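Long-range contacts in cyclic GMP-AMP synthase-like receptor (Tribolium castaneum, PDB 7LT2), which senses cytoplasmic double-stranded RNA and, in response, joins ATP and GTP into the cyclic dinucleotide cyclic GMP-AMP, a signal of innate immune defence: residues 221-226 against 243-248; 53-58 against 71-76; 209-214 against 322-327; 77-82 against 196-201. All coordinates share one frame; numbering follows the deposited sequence.

Interaction 1 (221-226 against 243-248); sequences EFFIVP and SFQEQE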
# COMPACT_ATOMS: atom_id res chain seq x y z
N GLU A 221 -6.04 8.77 -13.25
CA GLU A 221 -4.99 7.82 -13.57
C GLU A 221 -5.00 6.63 -12.62
O GLU A 221 -5.38 6.73 -11.45
CB GLU A 221 -3.61 8.49 -13.53
CG GLU A 221 -3.46 9.59 -14.56
CD GLU A 221 -2.15 10.34 -14.45
OE1 GLU A 221 -1.31 9.97 -13.60
OE2 GLU A 221 -1.96 11.31 -15.21
N PHE A 222 -4.58 5.49 -13.15
CA PHE A 222 -4.37 4.28 -12.36
C PHE A 222 -3.08 3.65 -12.85
O PHE A 222 -2.53 4.06 -13.87
CB PHE A 222 -5.54 3.31 -12.51
CG PHE A 222 -5.66 2.73 -13.88
CD1 PHE A 222 -6.20 3.47 -14.92
CD2 PHE A 222 -5.22 1.44 -14.14
CE1 PHE A 222 -6.30 2.95 -16.19
CE2 PHE A 222 -5.31 0.91 -15.42
CZ PHE A 222 -5.86 1.66 -16.44
N PHE A 223 -2.58 2.65 -12.13
CA PHE A 223 -1.34 2.04 -12.57
C PHE A 223 -1.38 0.53 -12.36
O PHE A 223 -2.23 -0.01 -11.65
CB PHE A 223 -0.10 2.67 -11.91
CG PHE A 223 -0.12 2.72 -10.40
CD1 PHE A 223 -0.71 3.78 -9.73
CD2 PHE A 223 0.54 1.75 -9.66
CE1 PHE A 223 -0.69 3.85 -8.34
CE2 PHE A 223 0.57 1.81 -8.27
CZ PHE A 223 -0.05 2.86 -7.61
N ILE A 224 -0.46 -0.14 -13.05
CA ILE A 224 -0.31 -1.59 -12.94
C ILE A 224 0.98 -1.87 -12.18
O ILE A 224 1.96 -1.13 -12.27
CB ILE A 224 -0.33 -2.30 -14.31
CG1 ILE A 224 0.85 -1.87 -15.18
CG2 ILE A 224 -1.68 -2.09 -14.99
CD1 ILE A 224 0.93 -2.59 -16.56
N VAL A 225 0.96 -2.97 -11.43
CA VAL A 225 2.00 -3.31 -10.47
C VAL A 225 2.53 -4.69 -10.84
O VAL A 225 1.74 -5.59 -11.17
CB VAL A 225 1.45 -3.28 -9.03
CG1 VAL A 225 2.50 -3.70 -8.02
CG2 VAL A 225 0.95 -1.88 -8.70
N PRO A 226 3.86 -4.91 -10.81
CA PRO A 226 4.42 -6.19 -11.30
C PRO A 226 4.33 -7.33 -10.30
O PRO A 226 5.29 -8.08 -10.12
CB PRO A 226 5.88 -5.83 -11.60
CG PRO A 226 6.19 -4.75 -10.60
CD PRO A 226 4.92 -3.96 -10.42
N SER A 243 -3.51 -1.36 -9.54
CA SER A 243 -3.54 -0.56 -8.32
C SER A 243 -4.53 0.58 -8.51
O SER A 243 -4.32 1.47 -9.35
CB SER A 243 -2.16 -0.02 -7.96
OG SER A 243 -2.27 0.81 -6.81
N PHE A 244 -5.61 0.54 -7.74
CA PHE A 244 -6.55 1.64 -7.62
C PHE A 244 -6.42 2.31 -6.26
O PHE A 244 -7.38 2.87 -5.73
CB PHE A 244 -7.98 1.13 -7.86
CG PHE A 244 -8.16 0.47 -9.21
CD1 PHE A 244 -8.05 1.22 -10.38
CD2 PHE A 244 -8.43 -0.88 -9.31
CE1 PHE A 244 -8.21 0.62 -11.62
CE2 PHE A 244 -8.60 -1.49 -10.55
CZ PHE A 244 -8.49 -0.73 -11.71
N GLN A 245 -5.21 2.26 -5.69
CA GLN A 245 -4.97 2.78 -4.35
C GLN A 245 -5.17 4.29 -4.27
O GLN A 245 -5.51 4.81 -3.21
CB GLN A 245 -3.55 2.45 -3.88
CG GLN A 245 -3.25 0.97 -3.73
CD GLN A 245 -1.78 0.74 -3.46
OE1 GLN A 245 -1.35 0.73 -2.30
NE2 GLN A 245 -0.99 0.58 -4.52
N GLU A 246 -4.92 5.01 -5.37
CA GLU A 246 -5.15 6.45 -5.33
C GLU A 246 -6.63 6.76 -5.16
O GLU A 246 -7.00 7.66 -4.39
CB GLU A 246 -4.59 7.12 -6.58
CG GLU A 246 -4.40 8.63 -6.41
CD GLU A 246 -3.18 9.16 -7.14
OE1 GLU A 246 -2.73 8.50 -8.10
OE2 GLU A 246 -2.66 10.22 -6.74
N GLN A 247 -7.50 5.99 -5.83
CA GLN A 247 -8.94 6.17 -5.68
C GLN A 247 -9.42 5.66 -4.32
O GLN A 247 -10.30 6.27 -3.71
CB GLN A 247 -9.67 5.45 -6.81
CG GLN A 247 -9.50 6.12 -8.17
CD GLN A 247 -8.19 5.77 -8.86
OE1 GLN A 247 -7.52 4.80 -8.48
NE2 GLN A 247 -7.83 6.55 -9.87
N GLU A 248 -8.88 4.53 -3.85
CA GLU A 248 -9.25 4.02 -2.53
C GLU A 248 -8.94 5.04 -1.44
O GLU A 248 -9.70 5.18 -0.48
CB GLU A 248 -8.53 2.70 -2.25
CG GLU A 248 -9.01 1.53 -3.08
CD GLU A 248 -8.15 0.28 -2.90
OE1 GLU A 248 -7.32 0.25 -1.98
OE2 GLU A 248 -8.33 -0.67 -3.68
O HOH W 1 -4.97 9.40 -10.11
O HOH W 2 -3.00 6.47 -9.56
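Phe223 lays its ring over Ser243. Its CG sits between the backbone N and the carbonyl carbon (chi1 54°); one face of the ring lies on Ser243 CB, a CH-pi contact of 3.7 Å to the ring centroid, and CZ comes 3.1 Å from Ser243 OG. Beneath this pair the strands meet as an antiparallel hydrogen-bonded pair: Ser243 N donates to Phe223 O at 2.8 Å, while the return bond from Phe223 N to Ser243 O is weak. Ser243 OG accepts a hydrogen bond from Gln245 NE2 at 2.6 Å, in the plane of the amide. Phe222 and Phe244 run side by side in the same direction, Phe222 CB touching Phe244 CE1 at 3.9 Å with the rings oblique. The Gln247 chain turns at chi2 (81°), and its amide NE2 then gives a hydrogen bond of 2.9 Å to Glu221 O, coming in from above the carbonyl plane. Water 1 also donates to Glu221 O and, weakly, to Glu246 OE1, which pairs with Arg52 as well. The Gln247 amide and water thus fasten the first turn of helix 245-251, where ATP and GTP probably bind, to the neighbouring strand, while Gln245 ties the turn back to Ser243.

Interaction 2 (53-58 against 71-76); sequences VFYGGS and FDLDIL
Phe54 and Asp74 form a hydrogen-bonded pair of an antiparallel strand pairing in the nucleotidyltransferase core, between the strand that runs into Gly57 and Ser58 and the strand bearing Asp72, a probable catalytic magnesium ligand by similarity. Four backbone hydrogen bonds join the strands. Phe54 N and O exchange bonds with O and N of Asp74, each 2.9 Å, and Gly56 exchanges a similar pair with Asp72, so the strand carrying Asp72 is held right at its active-site end. Just before Phe54, Val53 CA adds a CA-H...O contact to Asp74 O at 3.3 Å. Apolar contacts fill the face that bears Val53, Tyr55 and Leu73. CG of Leu73 is anti to the backbone N (chi1 -172°), and from it CD1 touches Val53 CB at 3.7 Å and also meets the CD1-CE1 side of the Tyr55 ring, 3.6 Å from CE1. Phe71 lies alongside Tyr55, its CE2 close to Tyr55 CD1, and Tyr60 packs on both rings. Polar against aromatic is the contact of the other face: the Asp74 carboxylate and the Phe54 ring lie side by side and nearly coplanar, 5° apart, with OD2 at the ring edge 3.6 Å from CD2.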
# COMPACT_ATOMS: atom_id res chain seq x y z
N VAL A 53 5.72 9.60 -8.37
CA VAL A 53 5.68 8.51 -7.41
C VAL A 53 4.34 8.56 -6.68
O VAL A 53 3.71 9.61 -6.55
CB VAL A 53 6.85 8.54 -6.40
CG1 VAL A 53 8.19 8.47 -7.12
CG2 VAL A 53 6.77 9.79 -5.50
N PHE A 54 3.91 7.38 -6.22
CA PHE A 54 2.76 7.25 -5.33
C PHE A 54 3.25 6.54 -4.07
O PHE A 54 3.95 5.53 -4.17
CB PHE A 54 1.63 6.46 -5.99
CG PHE A 54 0.46 6.20 -5.08
CD1 PHE A 54 -0.51 7.18 -4.88
CD2 PHE A 54 0.33 4.99 -4.42
CE1 PHE A 54 -1.59 6.94 -4.04
CE2 PHE A 54 -0.74 4.75 -3.58
CZ PHE A 54 -1.70 5.73 -3.39
N TYR A 55 2.88 7.07 -2.91
CA TYR A 55 3.30 6.48 -1.64
C TYR A 55 2.20 5.52 -1.19
O TYR A 55 1.10 5.95 -0.83
CB TYR A 55 3.56 7.57 -0.60
CG TYR A 55 4.50 8.66 -1.07
CD1 TYR A 55 5.85 8.41 -1.28
CD2 TYR A 55 4.04 9.95 -1.29
CE1 TYR A 55 6.72 9.42 -1.70
CE2 TYR A 55 4.89 10.96 -1.71
CZ TYR A 55 6.23 10.69 -1.92
OH TYR A 55 7.07 11.70 -2.35
N GLY A 56 2.49 4.22 -1.24
CA GLY A 56 1.49 3.19 -1.04
C GLY A 56 1.64 2.54 0.33
O GLY A 56 2.74 2.42 0.86
N GLY A 57 0.51 2.11 0.88
CA GLY A 57 0.52 1.30 2.09
C GLY A 57 -0.35 1.91 3.18
O GLY A 57 -0.88 3.00 3.06
N SER A 58 -0.47 1.15 4.27
CA SER A 58 -1.36 1.56 5.35
C SER A 58 -0.87 2.82 6.06
O SER A 58 -1.69 3.63 6.52
CB SER A 58 -1.55 0.41 6.35
OG SER A 58 -0.34 0.10 7.02
N PHE A 71 6.75 1.21 3.81
CA PHE A 71 5.77 1.53 2.78
C PHE A 71 6.39 1.28 1.41
O PHE A 71 7.58 0.99 1.29
CB PHE A 71 5.23 2.97 2.91
CG PHE A 71 6.24 4.06 2.61
CD1 PHE A 71 7.05 4.56 3.61
CD2 PHE A 71 6.32 4.61 1.34
CE1 PHE A 71 7.96 5.57 3.35
CE2 PHE A 71 7.23 5.62 1.07
CZ PHE A 71 8.05 6.10 2.07
N ASP A 72 5.54 1.37 0.39
CA ASP A 72 5.95 1.16 -0.99
C ASP A 72 6.11 2.49 -1.71
O ASP A 72 5.19 3.31 -1.72
CB ASP A 72 4.92 0.32 -1.75
CG ASP A 72 5.01 -1.15 -1.43
OD1 ASP A 72 5.89 -1.56 -0.64
OD2 ASP A 72 4.18 -1.90 -1.99
N LEU A 73 7.27 2.69 -2.34
CA LEU A 73 7.42 3.78 -3.30
C LEU A 73 7.03 3.22 -4.67
O LEU A 73 7.83 2.54 -5.32
CB LEU A 73 8.84 4.33 -3.31
CG LEU A 73 8.97 5.60 -4.16
CD1 LEU A 73 8.21 6.75 -3.51
CD2 LEU A 73 10.43 5.96 -4.36
N ASP A 74 5.80 3.50 -5.10
CA ASP A 74 5.35 3.10 -6.42
C ASP A 74 5.87 4.13 -7.42
O ASP A 74 5.38 5.26 -7.50
CB ASP A 74 3.83 3.00 -6.46
CG ASP A 74 3.31 1.83 -5.66
OD1 ASP A 74 4.01 0.79 -5.58
OD2 ASP A 74 2.21 1.95 -5.09
N ILE A 75 6.90 3.73 -8.17
CA ILE A 75 7.55 4.60 -9.15
C ILE A 75 6.79 4.46 -10.46
O ILE A 75 6.82 3.40 -11.09
CB ILE A 75 9.03 4.22 -9.31
CG1 ILE A 75 9.76 4.32 -7.96
CG2 ILE A 75 9.72 5.10 -10.36
CD1 ILE A 75 11.13 3.67 -7.94
N LEU A 76 6.08 5.52 -10.86
CA LEU A 76 5.14 5.43 -11.98
C LEU A 76 5.84 5.83 -13.28
O LEU A 76 6.22 7.00 -13.46
CB LEU A 76 3.92 6.31 -11.72
CG LEU A 76 3.18 6.05 -10.40
CD1 LEU A 76 1.82 6.74 -10.41
CD2 LEU A 76 3.01 4.57 -10.11

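Interaction 3 (209-214 against 322-327); sequences GYRSNP and PYYWCR
Arg211 stacks on the ring of Tyr324 and bonds to the backbone carbonyl of the same residue. CB starts beside the indole, 4.0 Å from Trp325 CE3, and CG continues anti to the backbone N (chi1 -177°). CD comes above the CE2-CZ rim of the phenol, 3.5 Å from Tyr324 CE2. A bend at chi3 (-56°) places NE above the ring and 2.7 Å from Tyr324 O, to which it donates. CZ lies 3.4 Å from Tyr324 CE1, and the guanidinium is stacked flat on the ring, planes 6° apart, in a cation-pi contact. At the tip NH2 donates to the same Tyr324 O at 3.0 Å, on a lone pair, so two nitrogens grip one acceptor side-on; the nearest Tyr324 atom to NH1 is the phenol OH. The backbone helps, since Arg211 N donates to Trp325 O. On either side of Arg211 lie Cys326 SG, over one face of the Tyr210 ring at 3.9 Å from its centroid, and Pro214 CD, at the edge of the Trp325 indole, whose NE1 bonds to Glu248. The charge of Arg211 would strengthen both the stack and the paired bonds. The contact joins a loop of the nucleotidyltransferase core to one of the helical lobe, the two-lobed architecture of cGAS and Mab-21 enzymes.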
# COMPACT_ATOMS: atom_id res chain seq x y z
N GLY A 209 -15.84 -6.49 -16.50
CA GLY A 209 -15.91 -7.06 -15.17
C GLY A 209 -15.32 -6.20 -14.08
O GLY A 209 -15.17 -6.68 -12.95
N TYR A 210 -14.98 -4.95 -14.37
CA TYR A 210 -14.33 -4.07 -13.41
C TYR A 210 -15.24 -2.91 -13.04
O TYR A 210 -16.03 -2.43 -13.85
CB TYR A 210 -13.01 -3.53 -13.96
CG TYR A 210 -11.89 -4.56 -13.92
CD1 TYR A 210 -11.73 -5.47 -14.96
CD2 TYR A 210 -11.01 -4.63 -12.85
CE1 TYR A 210 -10.72 -6.41 -14.93
CE2 TYR A 210 -10.00 -5.57 -12.81
CZ TYR A 210 -9.86 -6.45 -13.86
OH TYR A 210 -8.85 -7.39 -13.82
N ARG A 211 -15.11 -2.46 -11.79
CA ARG A 211 -15.87 -1.31 -11.33
C ARG A 211 -15.31 -0.03 -11.95
O ARG A 211 -14.09 0.11 -12.12
CB ARG A 211 -15.80 -1.23 -9.80
CG ARG A 211 -16.62 -0.11 -9.18
CD ARG A 211 -16.36 0.00 -7.68
NE ARG A 211 -16.61 -1.26 -6.99
CZ ARG A 211 -17.78 -1.59 -6.46
NH1 ARG A 211 -18.83 -0.78 -6.50
NH2 ARG A 211 -17.91 -2.78 -5.87
N SER A 212 -16.19 0.90 -12.29
CA SER A 212 -15.76 2.14 -12.91
C SER A 212 -15.10 3.06 -11.88
O SER A 212 -15.30 2.93 -10.67
CB SER A 212 -16.94 2.85 -13.57
OG SER A 212 -17.89 3.26 -12.60
N ASN A 213 -14.32 4.00 -12.38
CA ASN A 213 -13.62 4.98 -11.54
C ASN A 213 -14.63 5.90 -10.87
O ASN A 213 -15.42 6.56 -11.56
CB ASN A 213 -12.64 5.77 -12.41
CG ASN A 213 -11.77 6.73 -11.61
OD1 ASN A 213 -11.89 6.83 -10.39
ND2 ASN A 213 -10.88 7.43 -12.30
N PRO A 214 -14.64 6.00 -9.53
CA PRO A 214 -15.56 6.95 -8.89
C PRO A 214 -15.14 8.40 -9.04
O PRO A 214 -15.97 9.29 -8.81
CB PRO A 214 -15.53 6.51 -7.41
CG PRO A 214 -14.21 5.88 -7.24
CD PRO A 214 -13.91 5.18 -8.55
N PRO A 322 -15.45 -10.10 -1.81
CA PRO A 322 -15.14 -9.79 -3.21
C PRO A 322 -14.14 -8.64 -3.30
O PRO A 322 -14.26 -7.64 -2.59
CB PRO A 322 -16.50 -9.41 -3.81
CG PRO A 322 -17.50 -10.03 -2.89
CD PRO A 322 -16.88 -9.99 -1.52
N TYR A 323 -13.13 -8.82 -4.15
CA TYR A 323 -12.29 -7.71 -4.56
C TYR A 323 -13.18 -6.55 -5.00
O TYR A 323 -14.10 -6.74 -5.79
CB TYR A 323 -11.37 -8.18 -5.70
CG TYR A 323 -10.37 -7.18 -6.23
CD1 TYR A 323 -9.67 -6.32 -5.38
CD2 TYR A 323 -10.09 -7.12 -7.59
CE1 TYR A 323 -8.75 -5.42 -5.89
CE2 TYR A 323 -9.18 -6.22 -8.10
CZ TYR A 323 -8.51 -5.38 -7.25
OH TYR A 323 -7.59 -4.49 -7.77
N TYR A 324 -12.94 -5.38 -4.42
CA TYR A 324 -13.87 -4.27 -4.62
C TYR A 324 -13.95 -3.84 -6.08
O TYR A 324 -15.01 -3.39 -6.54
CB TYR A 324 -13.46 -3.08 -3.74
CG TYR A 324 -14.33 -1.86 -3.89
CD1 TYR A 324 -15.62 -1.83 -3.36
CD2 TYR A 324 -13.88 -0.74 -4.56
CE1 TYR A 324 -16.42 -0.71 -3.49
CE2 TYR A 324 -14.67 0.39 -4.69
CZ TYR A 324 -15.95 0.39 -4.16
OH TYR A 324 -16.74 1.50 -4.30
N TRP A 325 -12.85 -3.99 -6.82
CA TRP A 325 -12.78 -3.51 -8.19
C TRP A 325 -13.08 -4.59 -9.23
O TRP A 325 -13.33 -4.25 -10.39
CB TRP A 325 -11.39 -2.92 -8.45
CG TRP A 325 -11.07 -1.82 -7.49
CD1 TRP A 325 -10.31 -1.90 -6.36
CD2 TRP A 325 -11.55 -0.47 -7.56
NE1 TRP A 325 -10.28 -0.68 -5.73
CE2 TRP A 325 -11.03 0.22 -6.44
CE3 TRP A 325 -12.36 0.23 -8.46
CZ2 TRP A 325 -11.29 1.57 -6.20
CZ3 TRP A 325 -12.62 1.57 -8.23
CH2 TRP A 325 -12.09 2.22 -7.10
N CYS A 326 -13.06 -5.86 -8.84
CA CYS A 326 -13.34 -6.96 -9.77
C CYS A 326 -13.95 -8.09 -8.94
O CYS A 326 -13.23 -8.89 -8.34
CB CYS A 326 -12.08 -7.39 -10.50
SG CYS A 326 -12.34 -8.55 -11.86
N ARG A 327 -15.28 -8.13 -8.91
CA ARG A 327 -15.98 -8.94 -7.92
C ARG A 327 -15.74 -10.44 -8.08
O ARG A 327 -15.91 -11.19 -7.12
CB ARG A 327 -17.48 -8.65 -7.97
CG ARG A 327 -18.07 -8.73 -9.36
CD ARG A 327 -19.58 -8.62 -9.32
NE ARG A 327 -20.18 -9.71 -8.57
CZ ARG A 327 -20.33 -10.95 -9.03
NH1 ARG A 327 -19.91 -11.28 -10.24
NH2 ARG A 327 -20.90 -11.86 -8.26
O HOH W 3 -16.80 -6.08 -5.71

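Interaction 4 (77-82 against 196-201); sequences LHIPIY and ACFVFS
The Phe198 ring carries Leu77 CD1 over one face, displaced toward the rim and 4.0 Å from CZ, while Ile79 CG1 approaches CE1 obliquely at 3.7 Å. The His78 ring meets the other strand edge-on instead: Val199 O lies in its plane and accepts a nearly straight bond (172°) from ND1 at 3.2 Å. CG of His78 is anti to the backbone N (chi1 178°), and from there the ring brings ND1 to Val199 O. Phe200 has water 4 above one face, toward the rim. That water donates to Val199 O and accepts from Ile79 N, each at 2.8 Å, so Val199 O is gripped by an imidazole N-H and a water, and Ile79 N is tied to the strand although it makes no direct bond to it.

Leu77 joins the backbones. Its N donates to Cys197 O and its O accepts from Val199 N, both at 2.9 Å, straddling Phe198 in a parallel bridge; Phe198 CA adds a CA-H...O contact of 3.2 Å to the same Leu77 O. After Ile79 the chain turns away from strand 188-200, and Trp137 and Thr134 of helix 131-147 cover Leu77 and Phe198. This is the far end of the parallel pairing of strands 70-77 and 188-200, the central strands that, as in other nucleotidyltransferases, probably bring the metal-binding residues Glu70, Asp72 and Asp193 together.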
# COMPACT_ATOMS: atom_id res chain seq x y z
N LEU A 77 6.01 4.86 -14.16
CA LEU A 77 6.58 5.05 -15.49
C LEU A 77 5.44 5.13 -16.50
O LEU A 77 4.40 4.49 -16.34
CB LEU A 77 7.51 3.89 -15.84
CG LEU A 77 8.45 3.45 -14.71
CD1 LEU A 77 9.10 2.11 -15.03
CD2 LEU A 77 9.50 4.52 -14.46
N HIS A 78 5.63 5.94 -17.54
CA HIS A 78 4.57 6.15 -18.52
C HIS A 78 5.09 5.85 -19.92
O HIS A 78 6.05 6.48 -20.37
CB HIS A 78 4.01 7.57 -18.47
CG HIS A 78 2.95 7.83 -19.50
ND1 HIS A 78 1.72 7.22 -19.46
CD2 HIS A 78 2.95 8.61 -20.60
CE1 HIS A 78 1.00 7.62 -20.50
NE2 HIS A 78 1.73 8.47 -21.20
N ILE A 79 4.46 4.89 -20.58
CA ILE A 79 4.77 4.58 -21.98
C ILE A 79 4.09 5.61 -22.86
O ILE A 79 2.87 5.79 -22.76
CB ILE A 79 4.29 3.17 -22.32
CG1 ILE A 79 5.01 2.13 -21.45
CG2 ILE A 79 4.50 2.88 -23.81
CD1 ILE A 79 4.43 0.75 -21.55
N PRO A 80 4.83 6.29 -23.74
CA PRO A 80 4.20 7.26 -24.65
C PRO A 80 3.04 6.63 -25.42
O PRO A 80 3.17 5.54 -25.98
CB PRO A 80 5.35 7.67 -25.58
CG PRO A 80 6.57 7.48 -24.72
CD PRO A 80 6.29 6.26 -23.90
N ILE A 81 1.90 7.33 -25.43
CA ILE A 81 0.70 6.77 -26.04
C ILE A 81 0.89 6.56 -27.54
O ILE A 81 0.18 5.75 -28.14
CB ILE A 81 -0.53 7.66 -25.77
CG1 ILE A 81 -0.45 8.95 -26.59
CG2 ILE A 81 -0.64 7.98 -24.29
CD1 ILE A 81 -1.67 9.83 -26.44
N TYR A 82 1.85 7.26 -28.16
CA TYR A 82 2.10 7.06 -29.58
C TYR A 82 2.51 5.63 -29.88
O TYR A 82 2.22 5.12 -30.97
CB TYR A 82 3.17 8.04 -30.06
CG TYR A 82 3.25 8.21 -31.57
CD1 TYR A 82 4.10 7.42 -32.33
CD2 TYR A 82 2.50 9.19 -32.22
CE1 TYR A 82 4.18 7.58 -33.71
CE2 TYR A 82 2.58 9.35 -33.59
CZ TYR A 82 3.42 8.55 -34.33
OH TYR A 82 3.50 8.70 -35.70
N ALA A 196 8.59 -0.75 -9.41
CA ALA A 196 8.44 -0.21 -10.76
C ALA A 196 7.03 -0.48 -11.28
O ALA A 196 6.64 -1.64 -11.43
CB ALA A 196 9.48 -0.83 -11.69
N CYS A 197 6.29 0.58 -11.57
CA CYS A 197 4.91 0.49 -12.03
C CYS A 197 4.74 1.25 -13.34
O CYS A 197 5.58 2.07 -13.72
CB CYS A 197 3.93 1.06 -11.00
SG CYS A 197 4.12 0.39 -9.32
N PHE A 198 3.63 0.98 -14.03
CA PHE A 198 3.28 1.71 -15.25
C PHE A 198 1.91 2.36 -15.07
O PHE A 198 0.95 1.69 -14.67
CB PHE A 198 3.29 0.79 -16.47
CG PHE A 198 4.68 0.48 -16.96
CD1 PHE A 198 5.31 1.32 -17.87
CD2 PHE A 198 5.36 -0.62 -16.49
CE1 PHE A 198 6.59 1.04 -18.31
CE2 PHE A 198 6.64 -0.90 -16.93
CZ PHE A 198 7.26 -0.07 -17.84
N VAL A 199 1.84 3.66 -15.37
CA VAL A 199 0.66 4.48 -15.10
C VAL A 199 -0.05 4.81 -16.41
O VAL A 199 0.60 5.00 -17.45
CB VAL A 199 1.02 5.76 -14.32
CG1 VAL A 199 1.99 6.65 -15.12
CG2 VAL A 199 -0.24 6.53 -13.91
N PHE A 200 -1.38 4.85 -16.36
CA PHE A 200 -2.20 5.05 -17.55
C PHE A 200 -3.29 6.08 -17.27
O PHE A 200 -3.65 6.33 -16.12
CB PHE A 200 -2.83 3.73 -18.00
CG PHE A 200 -1.83 2.67 -18.31
CD1 PHE A 200 -1.24 2.61 -19.56
CD2 PHE A 200 -1.44 1.77 -17.34
CE1 PHE A 200 -0.30 1.64 -19.84
CE2 PHE A 200 -0.50 0.80 -17.62
CZ PHE A 200 0.07 0.73 -18.87
N SER A 201 -3.80 6.67 -18.35
CA SER A 201 -4.86 7.66 -18.28
C SER A 201 -6.23 6.99 -18.24
O SER A 201 -6.37 5.78 -18.44
CB SER A 201 -4.78 8.63 -19.47
OG SER A 201 -5.17 7.98 -20.67
O HOH W 4 2.31 3.64 -19.20

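Overall arrangement
From the N terminus, interaction 2 closes first, with a loop of 12 residues between its segments, joining strands 50-56 and 70-77. Interaction 4 opens at the very next residue and closes 113 residues later, on strand 188-200. Interaction 3 then opens in the loop after that strand and closes far on, in the helical lobe; interaction 1 nests inside it, and none of the loops cross. Interactions 1, 2 and 4 share one sheet, in which strands 50-56, 70-77, 188-200, 222-225 and 240-243 are successive neighbours. Helix 245-251 packs back on it, Gln245 touching Phe54 and Asp74. Interaction 3 joins this core to the helical lobe and reaches interaction 1 where Trp325 meets Phe244 and Glu248.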